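Dephospho-CoA kinase (PDB 4ZO4) catalyses the last step of coenzyme A biosynthesis, transferring phosphate from ATP to the 3'-hydroxyl of dephospho-CoA. Local coordinates at the interface of chains A and B. Numbering follows the deposited sequence. Chains: chain A/B, Dephospho-CoA kinase.

Contact 1: the interface of chains A and B. Residues chain A 160, 163-164, 167; chain B 53, 57, 83, 86-87.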
loop_
_atom_site.group_PDB
_atom_site.type_symbol
_atom_site.label_atom_id
_atom_site.label_comp_id
_atom_site.label_asym_id
_atom_site.label_seq_id
_atom_site.Cartn_x
_atom_site.Cartn_y
_atom_site.Cartn_z
ATOM N N ALA A 160 5.758 15.978 2.420
ATOM C CA ALA A 160 6.301 14.854 3.180
ATOM C C ALA A 160 6.303 15.140 4.678
ATOM O O ALA A 160 5.858 14.329 5.516
ATOM C CB ALA A 160 7.711 14.593 2.723
ATOM N N ASP A 163 2.723 15.358 6.022
ATOM C CA ASP A 163 2.050 14.072 6.133
ATOM C C ASP A 163 2.523 13.308 7.354
ATOM O O ASP A 163 1.746 12.638 8.010
ATOM C CB ASP A 163 2.304 13.250 4.884
ATOM C CG ASP A 163 1.461 13.702 3.701
ATOM O OD1 ASP A 163 0.330 14.241 3.881
ATOM O OD2 ASP A 163 1.951 13.507 2.574
ATOM N N SER A 164 3.810 13.375 7.642
ATOM C CA SER A 164 4.343 12.602 8.728
ATOM C C SER A 164 3.830 13.179 10.023
ATOM O O SER A 164 3.365 12.443 10.884
ATOM C CB SER A 164 5.855 12.592 8.698
ATOM O OG SER A 164 6.331 13.906 8.663
ATOM N N ASP A 167 0.268 11.972 10.491
ATOM C CA ASP A 167 0.355 10.610 10.970
ATOM C C ASP A 167 0.788 10.534 12.468
ATOM O O ASP A 167 0.154 9.823 13.253
ATOM C CB ASP A 167 1.242 9.785 10.006
ATOM C CG ASP A 167 0.617 9.694 8.588
ATOM O OD1 ASP A 167 -0.613 9.824 8.518
ATOM O OD2 ASP A 167 1.320 9.536 7.558
ATOM N N ILE B 53 13.542 16.586 5.965
ATOM C CA ILE B 53 12.394 15.691 6.184
ATOM C C ILE B 53 12.752 14.666 7.249
ATOM O O ILE B 53 11.955 14.412 8.130
ATOM C CB ILE B 53 11.948 14.960 4.921
ATOM C CG1 ILE B 53 11.510 15.962 3.832
ATOM C CG2 ILE B 53 10.784 14.047 5.231
ATOM C CD1 ILE B 53 11.906 15.560 2.427
ATOM N N PHE B 57 13.604 11.818 12.484
ATOM C CA PHE B 57 13.573 10.390 12.689
ATOM C C PHE B 57 14.843 9.850 13.354
ATOM O O PHE B 57 14.821 8.746 13.895
ATOM C CB PHE B 57 13.319 9.651 11.381
ATOM C CG PHE B 57 11.940 9.860 10.804
ATOM C CD1 PHE B 57 11.692 10.865 9.893
ATOM C CD2 PHE B 57 10.914 9.033 11.153
ATOM C CE1 PHE B 57 10.446 11.055 9.354
ATOM C CE2 PHE B 57 9.657 9.205 10.616
ATOM C CZ PHE B 57 9.424 10.216 9.707
ATOM N N GLU B 83 6.553 4.303 8.482
ATOM C CA GLU B 83 6.178 5.655 8.120
ATOM C C GLU B 83 7.304 6.298 7.326
ATOM O O GLU B 83 7.064 6.978 6.306
ATOM C CB GLU B 83 5.842 6.428 9.385
ATOM C CG GLU B 83 5.543 7.897 9.201
ATOM C CD GLU B 83 4.202 8.125 8.575
ATOM O OE1 GLU B 83 3.944 9.254 8.111
ATOM O OE2 GLU B 83 3.424 7.161 8.544
ATOM N N LYS B 86 7.134 4.976 3.813
ATOM C CA LYS B 86 6.072 5.600 3.021
ATOM C C LYS B 86 6.461 6.991 2.591
ATOM O O LYS B 86 6.277 7.324 1.437
ATOM C CB LYS B 86 4.765 5.644 3.826
ATOM C CG LYS B 86 3.677 6.566 3.293
ATOM C CD LYS B 86 2.867 7.233 4.420
ATOM C CE LYS B 86 1.451 6.680 4.555
ATOM N NZ LYS B 86 0.887 6.925 5.918
ATOM N N ILE B 87 6.989 7.808 3.521
ATOM C CA ILE B 87 7.367 9.205 3.223
ATOM C C ILE B 87 8.464 9.226 2.156
ATOM O O ILE B 87 8.419 9.993 1.186
ATOM C CB ILE B 87 7.807 9.921 4.534
ATOM C CG1 ILE B 87 6.622 10.025 5.514
ATOM C CG2 ILE B 87 8.408 11.304 4.277
ATOM C CD1 ILE B 87 5.307 10.475 4.885
#
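Two copies of the kinase meet here in the deposited assembly; the structure alone does not show whether they do so outside the crystal. One face of chain A's helix 155-172 lies against the start of chain B's helix 82-109, with a charged cluster at one end and a small apolar patch at the other. In the cluster, the B:Lys86 ammonium and the A:Asp167 carboxylate meet tip to tip in a hydrogen-bonded salt bridge, NZ to OD2 3.1 Å. The lysine bends at chi2 and chi3, and its nitrogen arrives from above the carboxylate plane, 54° out of it. B:Glu83 crosses the same aspartate obliquely, its CG anti to the backbone N and its chain folded at chi2, the two carboxylate planes 81° apart. A:Asp167 OD2 and B:Glu83 OE1 are modelled 2.7 Å apart, a clash of two acceptors if both acids are ionised; the resolution allows no more to be read from it. B:Lys86 NZ also forms a looser salt bridge to B:Glu83 OE2 at 3.7 Å, so its charge may ease the repulsion.

The apolar patch centres on B:Ile87, whose CG2 branch touches A:Ala160 CB at 3.7 Å. B:Ile87 CD1 points toward A:Asp163 CB, while B:Ile53 CG2 approaches the alanine methyl from helix 47-54. Between patch and cluster, A:Ser164 takes the crowded rotamer (chi1 54°), and its OG donates to an in-plane lone pair of A:Ala160 O at 3.2 Å.

Contact 2: the interface of chains A and B. Residues chain A 89, 92-93, 96, 121-124; chain B 79-82, 85.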
loop_
_atom_site.group_PDB
_atom_site.type_symbol
_atom_site.label_atom_id
_atom_site.label_comp_id
_atom_site.label_asym_id
_atom_site.label_seq_id
_atom_site.Cartn_x
_atom_site.Cartn_y
_atom_site.Cartn_z
ATOM N N GLU A 89 10.889 -7.647 5.519
ATOM C CA GLU A 89 9.850 -7.427 6.511
ATOM C C GLU A 89 9.378 -8.752 7.105
ATOM O O GLU A 89 9.360 -8.891 8.313
ATOM C CB GLU A 89 8.664 -6.666 5.923
ATOM C CG GLU A 89 8.957 -5.201 5.590
ATOM C CD GLU A 89 7.956 -4.582 4.594
ATOM O OE1 GLU A 89 7.021 -5.296 4.118
ATOM O OE2 GLU A 89 8.109 -3.379 4.251
ATOM N N THR A 92 12.070 -10.502 9.287
ATOM C CA THR A 92 12.567 -9.884 10.518
ATOM C C THR A 92 11.488 -9.733 11.579
ATOM O O THR A 92 11.726 -9.942 12.747
ATOM C CB THR A 92 13.114 -8.473 10.245
ATOM O OG1 THR A 92 12.152 -7.713 9.515
ATOM C CG2 THR A 92 14.375 -8.530 9.440
ATOM N N HIS A 93 10.292 -9.349 11.153
ATOM C CA HIS A 93 9.195 -9.072 12.061
ATOM C C HIS A 93 9.010 -10.106 13.175
ATOM O O HIS A 93 8.986 -9.730 14.346
ATOM C CB HIS A 93 7.873 -8.869 11.315
ATOM C CG HIS A 93 7.790 -7.594 10.532
ATOM N ND1 HIS A 93 6.743 -7.316 9.672
ATOM C CD2 HIS A 93 8.616 -6.522 10.473
ATOM C CE1 HIS A 93 6.916 -6.115 9.146
ATOM N NE2 HIS A 93 8.054 -5.620 9.597
ATOM N N ILE A 96 12.113 -10.038 15.509
ATOM C CA ILE A 96 12.174 -8.843 16.355
ATOM C C ILE A 96 11.129 -8.957 17.492
ATOM O O ILE A 96 11.455 -8.775 18.679
ATOM C CB ILE A 96 12.019 -7.540 15.541
ATOM C CG1 ILE A 96 13.026 -7.447 14.367
ATOM C CG2 ILE A 96 12.316 -6.373 16.441
ATOM C CD1 ILE A 96 12.716 -6.396 13.304
ATOM N N PHE A 121 6.715 4.538 14.677
ATOM C CA PHE A 121 6.036 3.674 13.683
ATOM C C PHE A 121 6.727 2.322 13.483
ATOM O O PHE A 121 6.953 1.893 12.377
ATOM C CB PHE A 121 5.861 4.410 12.353
ATOM C CG PHE A 121 5.037 5.656 12.459
ATOM C CD1 PHE A 121 5.633 6.871 12.781
ATOM C CD2 PHE A 121 3.665 5.615 12.234
ATOM C CE1 PHE A 121 4.881 8.016 12.886
ATOM C CE2 PHE A 121 2.908 6.756 12.343
ATOM C CZ PHE A 121 3.516 7.960 12.676
ATOM N N PHE A 122 7.022 1.636 14.574
ATOM C CA PHE A 122 7.793 0.405 14.549
ATOM C C PHE A 122 6.852 -0.654 14.143
ATOM O O PHE A 122 5.685 -0.585 14.466
ATOM C CB PHE A 122 8.303 0.071 15.943
ATOM C CG PHE A 122 9.534 -0.788 15.975
ATOM C CD1 PHE A 122 9.533 -1.970 16.667
ATOM C CD2 PHE A 122 10.707 -0.375 15.355
ATOM C CE1 PHE A 122 10.672 -2.737 16.740
ATOM C CE2 PHE A 122 11.852 -1.148 15.404
ATOM C CZ PHE A 122 11.831 -2.332 16.098
ATOM N N GLU A 123 7.387 -1.681 13.503
ATOM C CA GLU A 123 6.605 -2.581 12.704
ATOM C C GLU A 123 6.222 -3.898 13.363
ATOM O O GLU A 123 5.078 -4.348 13.243
ATOM C CB GLU A 123 7.379 -2.885 11.422
ATOM C CG GLU A 123 7.300 -1.795 10.372
ATOM C CD GLU A 123 7.873 -2.220 9.024
ATOM O OE1 GLU A 123 8.515 -3.297 8.930
ATOM O OE2 GLU A 123 7.686 -1.470 8.048
ATOM N N SER A 124 7.168 -4.532 14.033
ATOM C CA SER A 124 7.089 -5.993 14.212
ATOM C C SER A 124 5.946 -6.573 15.072
ATOM O O SER A 124 5.979 -7.746 15.439
ATOM C CB SER A 124 8.439 -6.515 14.676
ATOM O OG SER A 124 9.387 -6.288 13.643
ATOM N N PHE B 79 14.460 1.087 7.784
ATOM C CA PHE B 79 14.334 -0.303 8.154
ATOM C C PHE B 79 13.357 -0.435 9.330
ATOM O O PHE B 79 13.534 0.196 10.347
ATOM C CB PHE B 79 15.727 -0.867 8.482
ATOM C CG PHE B 79 15.686 -2.201 9.111
ATOM C CD1 PHE B 79 15.045 -3.246 8.467
ATOM C CD2 PHE B 79 16.242 -2.410 10.366
ATOM C CE1 PHE B 79 14.969 -4.487 9.044
ATOM C CE2 PHE B 79 16.181 -3.658 10.953
ATOM C CZ PHE B 79 15.543 -4.697 10.279
ATOM N N ASN B 80 12.303 -1.225 9.139
ATOM C CA ASN B 80 11.297 -1.551 10.173
ATOM C C ASN B 80 10.497 -0.325 10.653
ATOM O O ASN B 80 9.851 -0.312 11.735
ATOM C CB ASN B 80 11.923 -2.326 11.359
ATOM C CG ASN B 80 10.980 -3.373 11.923
ATOM O OD1 ASN B 80 10.478 -4.215 11.190
ATOM N ND2 ASN B 80 10.698 -3.300 13.215
ATOM N N ASN B 81 10.509 0.701 9.822
ATOM C CA ASN B 81 9.738 1.878 10.115
ATOM C C ASN B 81 8.770 2.131 8.981
ATOM O O ASN B 81 9.137 2.602 7.906
ATOM C CB ASN B 81 10.647 3.061 10.347
ATOM C CG ASN B 81 9.942 4.167 11.060
ATOM O OD1 ASN B 81 8.938 4.691 10.564
ATOM N ND2 ASN B 81 10.437 4.518 12.237
ATOM N N LYS B 82 7.519 1.788 9.225
ATOM C CA LYS B 82 6.504 1.862 8.216
ATOM C C LYS B 82 6.309 3.287 7.664
ATOM O O LYS B 82 5.907 3.461 6.528
ATOM C CB LYS B 82 5.201 1.344 8.828
ATOM C CG LYS B 82 4.066 1.232 7.832
ATOM C CD LYS B 82 2.750 0.942 8.527
ATOM C CE LYS B 82 1.655 0.692 7.504
ATOM N NZ LYS B 82 0.346 1.145 8.041
ATOM N N LYS B 85 9.478 4.747 5.525
ATOM C CA LYS B 85 9.357 4.104 4.195
ATOM C C LYS B 85 8.343 4.803 3.312
ATOM O O LYS B 85 8.628 5.155 2.185
ATOM C CB LYS B 85 8.905 2.650 4.318
ATOM C CG LYS B 85 9.962 1.673 4.808
ATOM C CD LYS B 85 9.380 0.266 4.987
ATOM C CE LYS B 85 10.163 -0.539 6.024
ATOM N NZ LYS B 85 9.683 -1.946 6.156
#
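B:Asn80 is the centre of this contact: it sits on the loop just ahead of helix 82-109, with positive phi (64°), and its amide is surrounded by A:His93, A:Ile96, A:Phe122, A:Glu123 and A:Ser124. B:Asn80 ND2 lies over one face of the A:Phe122 ring, offset toward the rim, with ring and amide planes 85° apart, and donates nearly in its amide plane to A:Ser124 OG at 3.3 Å. On the other branch, B:Asn80 OD1 comes to the edge of the A:His93 imidazole, in the ring plane. B:Asn80 OD1 and A:Glu123 OE1 are modelled 3.1 Å apart, two acceptors that cannot bond each other. A:Ile96 CD1 meets the amide tip to tip.

This surround is braced within chain A: A:His93 NE2 donates to A:Glu123 OE1 at 2.5 Å, with the acceptor close to the ring plane. A:Glu123 OE2 offers its syn lone pair to B:Lys85 NZ at 2.8 Å. The extended lysine also bridges to A:Glu89, whose OE2 receives B:Lys85 NZ on its anti lone pair at 2.9 Å. Two carboxylates thus share one ammonium, which would be expected to hold the lysine in its charged form.

Packing is looser at the margins. B:Phe79 only brushes A:Thr92, CZ to CG2 4.1 Å, and B:Lys82 nears A:Glu123 through its CB, the rest of its chain leading away.

In the fold, A:Phe122 pairs with B:Asn81 in an antiparallel bridge, flanked by B:Lys82 N bonding A:Phe121 O at 3.2 Å, nearly along the C=O axis, so chain A's loop after strand 114-117 docks at the beginning of chain B's helix 82-109, beside chain A's own copy of that helix.

Contact 1 and contact 2 lie about 14 Å apart, measured between the centres of their C-alpha atoms, and chain B's helix 82-109 runs through both: its first turns supply residues to each. Chain A answers with separate elements, helix 155-172 in contact 1, and helix 82-109 with the loop after strand 114-117 in contact 2. The helix start is therefore held by several parts of the partner at once. Because the same helix appears from both chains but the interface is not an exact two-fold, its two copies need not play equal parts. Whether the deposited tetramer exists in solution, the structure alone does not show.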